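Local coordinates for protein methylxanthine N3-demethylase NdmB (Pseudomonas putida, PDB 6ICL) that removes the N3-methyl group of theobromine and related methylxanthines, including caffeine, as the Rieske-type iron oxygenase of a bacterial caffeine degradation pathway, at residues Ile146-Leu151 with Trp274-Pro279; Tyr207-Ala212 with Gly246-Arg251; His108-Asp113 with Pro131-Ser136. All blocks are in the same frame, centred on the assembly; numbering follows the deposited sequence.

Contact 1 of 3, residues Ile146-Leu151 with Trp274-Pro279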
# COMPACT_ATOMS: atom_id res chain seq x y z
N ILE A 146 -20.84 -16.74 -23.30
CA ILE A 146 -19.45 -16.35 -23.44
C ILE A 146 -19.27 -15.67 -24.78
O ILE A 146 -19.94 -16.04 -25.75
CB ILE A 146 -18.53 -17.58 -23.29
CG1 ILE A 146 -18.47 -17.99 -21.81
CG2 ILE A 146 -17.15 -17.30 -23.86
CD1 ILE A 146 -17.70 -19.29 -21.55
N VAL A 147 -18.41 -14.65 -24.84
CA VAL A 147 -18.10 -13.95 -26.08
C VAL A 147 -16.90 -14.59 -26.76
O VAL A 147 -15.80 -14.64 -26.19
CB VAL A 147 -17.84 -12.46 -25.82
CG1 VAL A 147 -17.62 -11.72 -27.15
CG2 VAL A 147 -18.99 -11.85 -25.03
N TRP A 148 -17.10 -15.05 -28.00
CA TRP A 148 -16.09 -15.74 -28.80
C TRP A 148 -15.69 -14.87 -29.97
O TRP A 148 -16.53 -14.20 -30.59
CB TRP A 148 -16.63 -17.07 -29.34
CG TRP A 148 -17.08 -17.98 -28.29
CD1 TRP A 148 -18.32 -18.02 -27.70
CD2 TRP A 148 -16.30 -18.99 -27.67
NE1 TRP A 148 -18.36 -19.02 -26.75
CE2 TRP A 148 -17.12 -19.63 -26.71
CE3 TRP A 148 -14.98 -19.43 -27.83
CZ2 TRP A 148 -16.67 -20.67 -25.91
CZ3 TRP A 148 -14.53 -20.47 -27.05
CH2 TRP A 148 -15.37 -21.08 -26.10
N VAL A 149 -14.41 -14.89 -30.30
CA VAL A 149 -13.87 -14.14 -31.42
C VAL A 149 -12.98 -15.08 -32.23
O VAL A 149 -12.22 -15.87 -31.67
CB VAL A 149 -13.06 -12.91 -30.95
CG1 VAL A 149 -12.46 -12.18 -32.16
CG2 VAL A 149 -13.92 -11.96 -30.11
N ARG A 150 -13.07 -14.96 -33.55
CA ARG A 150 -12.16 -15.63 -34.47
C ARG A 150 -11.52 -14.56 -35.35
O ARG A 150 -12.22 -13.82 -36.04
CB ARG A 150 -12.90 -16.67 -35.33
CG ARG A 150 -11.98 -17.32 -36.39
CD ARG A 150 -12.69 -18.46 -37.11
NE ARG A 150 -13.82 -17.99 -37.90
CZ ARG A 150 -14.65 -18.80 -38.58
NH1 ARG A 150 -14.47 -20.12 -38.56
NH2 ARG A 150 -15.66 -18.28 -39.26
N LEU A 151 -10.19 -14.47 -35.28
CA LEU A 151 -9.50 -13.39 -35.95
C LEU A 151 -9.40 -13.60 -37.45
O LEU A 151 -9.32 -12.61 -38.20
CB LEU A 151 -8.10 -13.22 -35.38
CG LEU A 151 -8.07 -12.72 -33.94
CD1 LEU A 151 -6.62 -12.57 -33.50
CD2 LEU A 151 -8.85 -11.40 -33.81
N TRP A 274 -16.37 -28.07 -17.77
CA TRP A 274 -15.89 -27.55 -19.03
C TRP A 274 -14.96 -26.37 -18.77
O TRP A 274 -15.18 -25.57 -17.86
CB TRP A 274 -17.08 -27.13 -19.90
CG TRP A 274 -16.82 -26.51 -21.26
CD1 TRP A 274 -16.89 -27.15 -22.48
CD2 TRP A 274 -16.54 -25.13 -21.55
NE1 TRP A 274 -16.66 -26.25 -23.50
CE2 TRP A 274 -16.45 -25.01 -22.96
CE3 TRP A 274 -16.38 -23.99 -20.75
CZ2 TRP A 274 -16.19 -23.77 -23.59
CZ3 TRP A 274 -16.13 -22.77 -21.37
CH2 TRP A 274 -16.03 -22.66 -22.78
N THR A 275 -13.92 -26.27 -19.59
CA THR A 275 -13.02 -25.14 -19.53
C THR A 275 -12.48 -24.90 -20.93
O THR A 275 -12.36 -25.83 -21.73
CB THR A 275 -11.87 -25.39 -18.54
OG1 THR A 275 -12.41 -25.47 -17.21
CG2 THR A 275 -10.85 -24.24 -18.57
N THR A 276 -12.19 -23.63 -21.22
CA THR A 276 -11.44 -23.24 -22.39
C THR A 276 -10.42 -22.20 -21.97
O THR A 276 -10.75 -21.27 -21.21
CB THR A 276 -12.37 -22.71 -23.49
OG1 THR A 276 -13.23 -23.76 -23.93
CG2 THR A 276 -11.57 -22.22 -24.68
N ALA A 277 -9.19 -22.35 -22.43
CA ALA A 277 -8.14 -21.38 -22.16
C ALA A 277 -8.02 -20.45 -23.36
O ALA A 277 -7.94 -20.91 -24.49
CB ALA A 277 -6.81 -22.10 -21.89
N SER A 278 -8.03 -19.14 -23.10
CA SER A 278 -7.89 -18.18 -24.17
C SER A 278 -6.45 -17.68 -24.26
O SER A 278 -5.89 -17.24 -23.25
CB SER A 278 -8.83 -17.01 -23.93
OG SER A 278 -8.75 -16.10 -25.01
N PRO A 279 -5.82 -17.72 -25.44
CA PRO A 279 -4.43 -17.25 -25.56
C PRO A 279 -4.34 -15.73 -25.58
O PRO A 279 -4.29 -15.11 -26.65
CB PRO A 279 -3.98 -17.86 -26.90
CG PRO A 279 -5.29 -17.88 -27.72
CD PRO A 279 -6.37 -18.20 -26.73
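I146 begins the contact by reaching its terminal methyl toward W274, and W148 follows by meeting the same indole rim to rim. Strand 146-150 and the 274-279 part of strand 270-281 are not paired: their axes stay 10.6 Å apart at closest approach and run at 48° to each other, so side chains alone span the gap. In I146 the chain is extended (chi2 174°), which carries CD1 outward until it lies 3.8 Å from W274 CZ3. That approach to the ring is oblique. The other branch of I146, CG2, instead covers one face of the W148 indole, 3.5 Å above its plane and toward the rim.

W148 comes next in this direction, and its six-membered ring advances from the side opposite W274. Its CH2 stands 3.7 Å from W274 CH2, and each of these carbons lies at the edge of the other indole, near its plane. The contact is therefore between rims, not a stack of faces. W274 CG is anti to the backbone N (chi1 178°), which sends the indole out from its strand to this meeting place. T276 adds a smaller touch at the W148 edge, with OG1 4.1 Å from W148 CH2.

Both indole nitrogens look elsewhere: W148 NE1 bonds to the carbonyl of K143 and W274 NE1 to that of Y162, while T276 OG1 is bonded to S257. Further along the first segment, R150 turns to a salt bridge with D139, and the interface ends before it.

What joins the antiparallel sheets of the Rieske and catalytic domains here is van der Waals packing of four buried, mostly aromatic and aliphatic side chains, with the polar groups of its tryptophans and threonine satisfied outside the interface.

Contact 2 of 3, residues Tyr207-Ala212 with Gly246-Arg251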
# COMPACT_ATOMS: atom_id res chain seq x y z
N TYR A 207 -9.65 -37.18 -5.08
CA TYR A 207 -9.23 -38.57 -5.11
C TYR A 207 -8.76 -38.93 -6.52
O TYR A 207 -9.41 -38.57 -7.50
CB TYR A 207 -10.37 -39.49 -4.69
CG TYR A 207 -10.06 -40.96 -4.77
CD1 TYR A 207 -9.19 -41.56 -3.86
CD2 TYR A 207 -10.65 -41.77 -5.75
CE1 TYR A 207 -8.91 -42.92 -3.92
CE2 TYR A 207 -10.37 -43.13 -5.82
CZ TYR A 207 -9.50 -43.70 -4.90
OH TYR A 207 -9.20 -45.05 -4.94
N ASP A 208 -7.63 -39.64 -6.61
CA ASP A 208 -7.14 -40.09 -7.91
C ASP A 208 -7.71 -41.48 -8.19
O ASP A 208 -7.32 -42.45 -7.52
CB ASP A 208 -5.62 -40.12 -7.95
CG ASP A 208 -5.07 -40.50 -9.33
OD1 ASP A 208 -5.86 -40.66 -10.29
OD2 ASP A 208 -3.83 -40.63 -9.46
N PRO A 209 -8.60 -41.64 -9.17
CA PRO A 209 -9.15 -42.96 -9.48
C PRO A 209 -8.24 -43.85 -10.31
O PRO A 209 -8.65 -44.97 -10.65
CB PRO A 209 -10.44 -42.63 -10.25
CG PRO A 209 -10.13 -41.33 -10.92
CD PRO A 209 -9.22 -40.57 -9.98
N PHE A 210 -7.02 -43.41 -10.65
CA PHE A 210 -6.13 -44.19 -11.51
C PHE A 210 -4.71 -44.28 -10.97
O PHE A 210 -3.79 -44.57 -11.75
CB PHE A 210 -6.06 -43.61 -12.92
CG PHE A 210 -7.39 -43.32 -13.56
CD1 PHE A 210 -7.88 -42.02 -13.61
CD2 PHE A 210 -8.13 -44.33 -14.16
CE1 PHE A 210 -9.10 -41.74 -14.23
CE2 PHE A 210 -9.34 -44.06 -14.78
CZ PHE A 210 -9.83 -42.77 -14.81
N PHE A 211 -4.46 -44.02 -9.69
CA PHE A 211 -3.08 -43.82 -9.27
C PHE A 211 -2.27 -45.11 -9.43
O PHE A 211 -2.73 -46.19 -9.05
CB PHE A 211 -2.97 -43.34 -7.82
CG PHE A 211 -1.55 -42.98 -7.42
CD1 PHE A 211 -0.85 -41.98 -8.10
CD2 PHE A 211 -0.91 -43.64 -6.38
CE1 PHE A 211 0.45 -41.65 -7.74
CE2 PHE A 211 0.39 -43.31 -6.01
CZ PHE A 211 1.08 -42.31 -6.69
N ALA A 212 -1.07 -44.97 -10.01
CA ALA A 212 -0.14 -46.05 -10.30
C ALA A 212 -0.69 -47.06 -11.31
O ALA A 212 -0.04 -48.07 -11.59
CB ALA A 212 0.33 -46.76 -9.02
N GLY A 246 -16.90 -43.42 -11.49
CA GLY A 246 -17.55 -42.95 -12.70
C GLY A 246 -16.64 -43.04 -13.90
O GLY A 246 -15.46 -43.38 -13.80
N ASP A 247 -17.22 -42.76 -15.06
CA ASP A 247 -16.47 -42.65 -16.30
C ASP A 247 -16.20 -41.19 -16.62
O ASP A 247 -16.98 -40.31 -16.25
CB ASP A 247 -17.21 -43.28 -17.48
CG ASP A 247 -17.15 -44.80 -17.47
OD1 ASP A 247 -16.10 -45.35 -17.08
OD2 ASP A 247 -18.15 -45.43 -17.86
N PHE A 248 -15.12 -40.95 -17.36
CA PHE A 248 -14.67 -39.62 -17.75
C PHE A 248 -14.59 -39.58 -19.27
O PHE A 248 -13.70 -40.20 -19.87
CB PHE A 248 -13.33 -39.30 -17.10
CG PHE A 248 -13.35 -39.39 -15.59
CD1 PHE A 248 -13.10 -40.60 -14.95
CD2 PHE A 248 -13.66 -38.28 -14.82
CE1 PHE A 248 -13.15 -40.70 -13.56
CE2 PHE A 248 -13.71 -38.36 -13.44
CZ PHE A 248 -13.45 -39.57 -12.81
N THR A 249 -15.50 -38.85 -19.89
CA THR A 249 -15.62 -38.79 -21.33
C THR A 249 -15.26 -37.38 -21.79
O THR A 249 -15.96 -36.42 -21.45
CB THR A 249 -17.04 -39.16 -21.77
OG1 THR A 249 -17.40 -40.41 -21.15
CG2 THR A 249 -17.12 -39.30 -23.26
N TYR A 250 -14.18 -37.26 -22.56
CA TYR A 250 -13.65 -35.97 -22.98
C TYR A 250 -13.95 -35.72 -24.44
O TYR A 250 -13.62 -36.54 -25.30
CB TYR A 250 -12.14 -35.90 -22.78
CG TYR A 250 -11.69 -35.98 -21.34
CD1 TYR A 250 -11.62 -37.21 -20.69
CD2 TYR A 250 -11.27 -34.84 -20.65
CE1 TYR A 250 -11.19 -37.31 -19.41
CE2 TYR A 250 -10.85 -34.92 -19.34
CZ TYR A 250 -10.81 -36.17 -18.72
OH TYR A 250 -10.39 -36.32 -17.42
N ARG A 251 -14.55 -34.56 -24.72
CA ARG A 251 -14.59 -33.99 -26.06
C ARG A 251 -13.92 -32.63 -25.98
O ARG A 251 -14.36 -31.76 -25.21
CB ARG A 251 -16.02 -33.88 -26.57
CG ARG A 251 -16.71 -35.23 -26.79
CD ARG A 251 -18.10 -35.04 -27.37
NE ARG A 251 -18.08 -34.23 -28.59
CZ ARG A 251 -19.17 -33.97 -29.31
NH1 ARG A 251 -20.33 -34.47 -28.92
NH2 ARG A 251 -19.10 -33.23 -30.41
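P209 and F210, in the loop between helix 198-201 and strand 219-222, face F248 of strand 246-253 across a wide backbone gap, the closest CA pair being P209 and G246 at 9.0 Å. The loop is shaped by an Asx turn: F210 N donates to D208 OD1 over 3.0 Å, with the N-H directed at 160° and the oxygen met from above the carboxylate plane.

F248 is the shared partner of F210 and P209. The two phenyl rings slide past each other in opposite directions, F210 CZ coming 3.9 Å from F248 CD1, an atom that lies at the edge of the F210 ring. With centroids 6.0 Å apart and planes at 63°, the pair is oblique. P209 adds its ring carbon CG, 4.1 Å from F248 CE1, while its CB lies over one face of F210.

F195 meets both phenyl rings edge-to-face, extending the aromatic group, and F248 also packs on L260 and I262 of strand 257-264.

The segments thus meet through weak carbon contacts, consistent with a loop bent locally at D208-F210 by its Asx turn and resting on the catalytic-domain sheet by apolar packing.

Contact 3 of 3, residues His108-Asp113 with Pro131-Ser136. With FES (Fe2/s2 (inorganic) cluster), chain B.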
# COMPACT_ATOMS: atom_id res chain seq x y z
N HIS A 108 -11.80 12.31 -31.50
CA HIS A 108 -12.49 13.27 -32.37
C HIS A 108 -13.82 12.73 -32.90
O HIS A 108 -14.35 13.26 -33.87
CB HIS A 108 -11.60 13.70 -33.54
CG HIS A 108 -10.21 14.13 -33.13
ND1 HIS A 108 -9.17 13.23 -32.99
CD2 HIS A 108 -9.69 15.35 -32.89
CE1 HIS A 108 -8.07 13.89 -32.65
NE2 HIS A 108 -8.36 15.18 -32.58
N GLY A 109 -14.36 11.67 -32.29
CA GLY A 109 -15.74 11.31 -32.50
C GLY A 109 -16.08 10.53 -33.75
O GLY A 109 -17.26 10.41 -34.07
N TRP A 110 -15.11 9.98 -34.47
CA TRP A 110 -15.45 9.17 -35.63
C TRP A 110 -16.32 8.01 -35.18
O TRP A 110 -16.15 7.47 -34.08
CB TRP A 110 -14.19 8.66 -36.34
CG TRP A 110 -13.37 9.73 -37.03
CD1 TRP A 110 -13.40 11.07 -36.79
CD2 TRP A 110 -12.40 9.53 -38.08
NE1 TRP A 110 -12.49 11.72 -37.62
CE2 TRP A 110 -11.87 10.79 -38.42
CE3 TRP A 110 -11.92 8.40 -38.76
CZ2 TRP A 110 -10.90 10.97 -39.41
CZ3 TRP A 110 -10.95 8.57 -39.74
CH2 TRP A 110 -10.45 9.84 -40.05
N ARG A 111 -17.31 7.68 -36.00
CA ARG A 111 -18.27 6.64 -35.67
C ARG A 111 -18.02 5.44 -36.57
O ARG A 111 -17.88 5.59 -37.79
CB ARG A 111 -19.70 7.14 -35.82
CG ARG A 111 -19.97 8.40 -35.03
CD ARG A 111 -21.43 8.49 -34.60
NE ARG A 111 -21.91 9.86 -34.57
CZ ARG A 111 -22.85 10.30 -33.74
NH1 ARG A 111 -23.41 9.48 -32.84
NH2 ARG A 111 -23.23 11.57 -33.79
N TYR A 112 -18.00 4.25 -35.97
CA TYR A 112 -17.81 3.01 -36.70
C TYR A 112 -19.06 2.15 -36.60
O TYR A 112 -19.71 2.10 -35.55
CB TYR A 112 -16.57 2.26 -36.19
CG TYR A 112 -15.28 3.00 -36.47
CD1 TYR A 112 -14.57 2.77 -37.65
CD2 TYR A 112 -14.79 3.94 -35.57
CE1 TYR A 112 -13.39 3.48 -37.91
CE2 TYR A 112 -13.62 4.63 -35.82
CZ TYR A 112 -12.92 4.39 -36.98
OH TYR A 112 -11.76 5.09 -37.21
N ASP A 113 -19.39 1.47 -37.70
CA ASP A 113 -20.51 0.53 -37.70
C ASP A 113 -20.00 -0.87 -37.42
O ASP A 113 -18.79 -1.08 -37.29
CB ASP A 113 -21.27 0.57 -39.03
CG ASP A 113 -20.41 0.17 -40.23
OD1 ASP A 113 -19.38 -0.55 -40.10
OD2 ASP A 113 -20.76 0.58 -41.34
N PRO A 131 -12.30 5.42 -48.05
CA PRO A 131 -12.26 3.99 -47.68
C PRO A 131 -11.13 3.64 -46.72
O PRO A 131 -11.22 2.62 -46.02
CB PRO A 131 -12.08 3.28 -49.04
CG PRO A 131 -12.47 4.30 -50.07
CD PRO A 131 -12.10 5.63 -49.49
N ARG A 132 -10.07 4.45 -46.68
CA ARG A 132 -8.99 4.30 -45.71
C ARG A 132 -9.49 4.37 -44.27
O ARG A 132 -8.84 3.83 -43.37
CB ARG A 132 -7.93 5.39 -45.97
CG ARG A 132 -6.50 4.88 -46.13
CD ARG A 132 -5.60 5.84 -46.91
NE ARG A 132 -5.01 6.93 -46.12
CZ ARG A 132 -4.05 6.79 -45.20
NH1 ARG A 132 -3.58 7.86 -44.56
NH2 ARG A 132 -3.55 5.59 -44.91
N ALA A 133 -10.64 5.01 -44.04
CA ALA A 133 -11.19 5.22 -42.70
C ALA A 133 -12.01 3.99 -42.30
O ALA A 133 -13.24 3.94 -42.39
CB ALA A 133 -12.03 6.49 -42.66
N LYS A 134 -11.29 2.98 -41.85
CA LYS A 134 -11.91 1.68 -41.64
C LYS A 134 -10.98 0.88 -40.75
O LYS A 134 -9.76 0.97 -40.87
CB LYS A 134 -12.15 0.98 -42.99
CG LYS A 134 -12.08 -0.54 -42.96
CD LYS A 134 -12.56 -1.14 -44.28
CE LYS A 134 -14.07 -0.98 -44.44
NZ LYS A 134 -14.80 -1.62 -43.31
N ILE A 135 -11.58 0.13 -39.83
CA ILE A 135 -10.84 -0.73 -38.91
C ILE A 135 -11.24 -2.17 -39.18
O ILE A 135 -12.34 -2.45 -39.66
CB ILE A 135 -11.12 -0.35 -37.44
CG1 ILE A 135 -12.56 -0.66 -37.07
CG2 ILE A 135 -10.85 1.14 -37.18
CD1 ILE A 135 -12.91 -0.26 -35.67
N SER A 136 -10.32 -3.09 -38.87
CA SER A 136 -10.61 -4.51 -39.00
C SER A 136 -11.74 -4.91 -38.06
O SER A 136 -11.74 -4.54 -36.88
CB SER A 136 -9.36 -5.34 -38.69
OG SER A 136 -8.26 -4.86 -39.45
FE1 FES B . -9.48 11.10 -33.98
FE2 FES B . -10.45 8.61 -33.29
S1 FES B . -8.40 9.38 -32.99
S2 FES B . -11.51 10.34 -34.13
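Y112 and I135 are brought together by complementary first torsions: Y112 CG is anti to its carbonyl carbon (chi1 -66°), while I135 CG1 sits between backbone N and carbonyl carbon (chi1 68°), the crowded position. This rotamer spreads the isoleucine across the phenol. Its CD1 lies over one ring face, 4.3 Å from the centroid and 22° off the normal, a CH-pi contact, and its CG2 comes 3.5 Å from Y112 CE1. K134 CA stands at the edge of the same ring.

W110 makes the second point of contact. The outer rim of its indole reaches A133, CZ3 to CB at 3.7 Å, in an oblique approach. The opposite end of that indole belongs to the cluster: the bridging sulfide S2 lies over one face, 3.3 Å from CD1 of W110. One side chain therefore touches both the iron-sulfur centre and the 131-136 loop.

H108, two residues earlier, binds iron FE1 through ND1 at 2.4 Å, and H84 is a second ligand of that iron. H84 also stacks on W110, while Y112 packs on C82 and its OH accepts from the backbone N of A83, so both aromatic residues border the cluster-binding loop. On the far side of H108, NE2 lies close to D194 of a neighbouring subunit, although a bond there is not established.

Were Y112 an alanine, I135 CD1 would probably lose its ring face and A83 N its hydroxyl acceptor, with a gap opened beside C82.

The chemistry divides cleanly: coordination by histidine belongs to the iron, as in Rieske centres generally, whereas carbon contacts join the 131-136 loop to W110 and Y112; W110 lines the cluster directly, while Y112 lies against C82, a predicted cluster ligand, probably as a second-shell residue.

Overall arrangement
Contacts 1 and 3 are buried and contact 2 is partly buried, but only contact 1 is central, about 2 Å from the chain's centre; contacts 2 and 3 lie on opposite sides of that centre, their own centres about 52 Å apart. Contact 1 joins the Rieske and catalytic domains, whereas each of the others stays within one. Contacts 1 and 2 share the seven-stranded catalytic sheet, using strands 270-281 and 246-253, and contact 2 is nested along the chain inside contact 1. All three interfaces use aromatic rings, yet they differ: indole rims at the domain junction, an oblique phenyl pair between loop and sheet, and aromatics beside a metal cluster in contact 3.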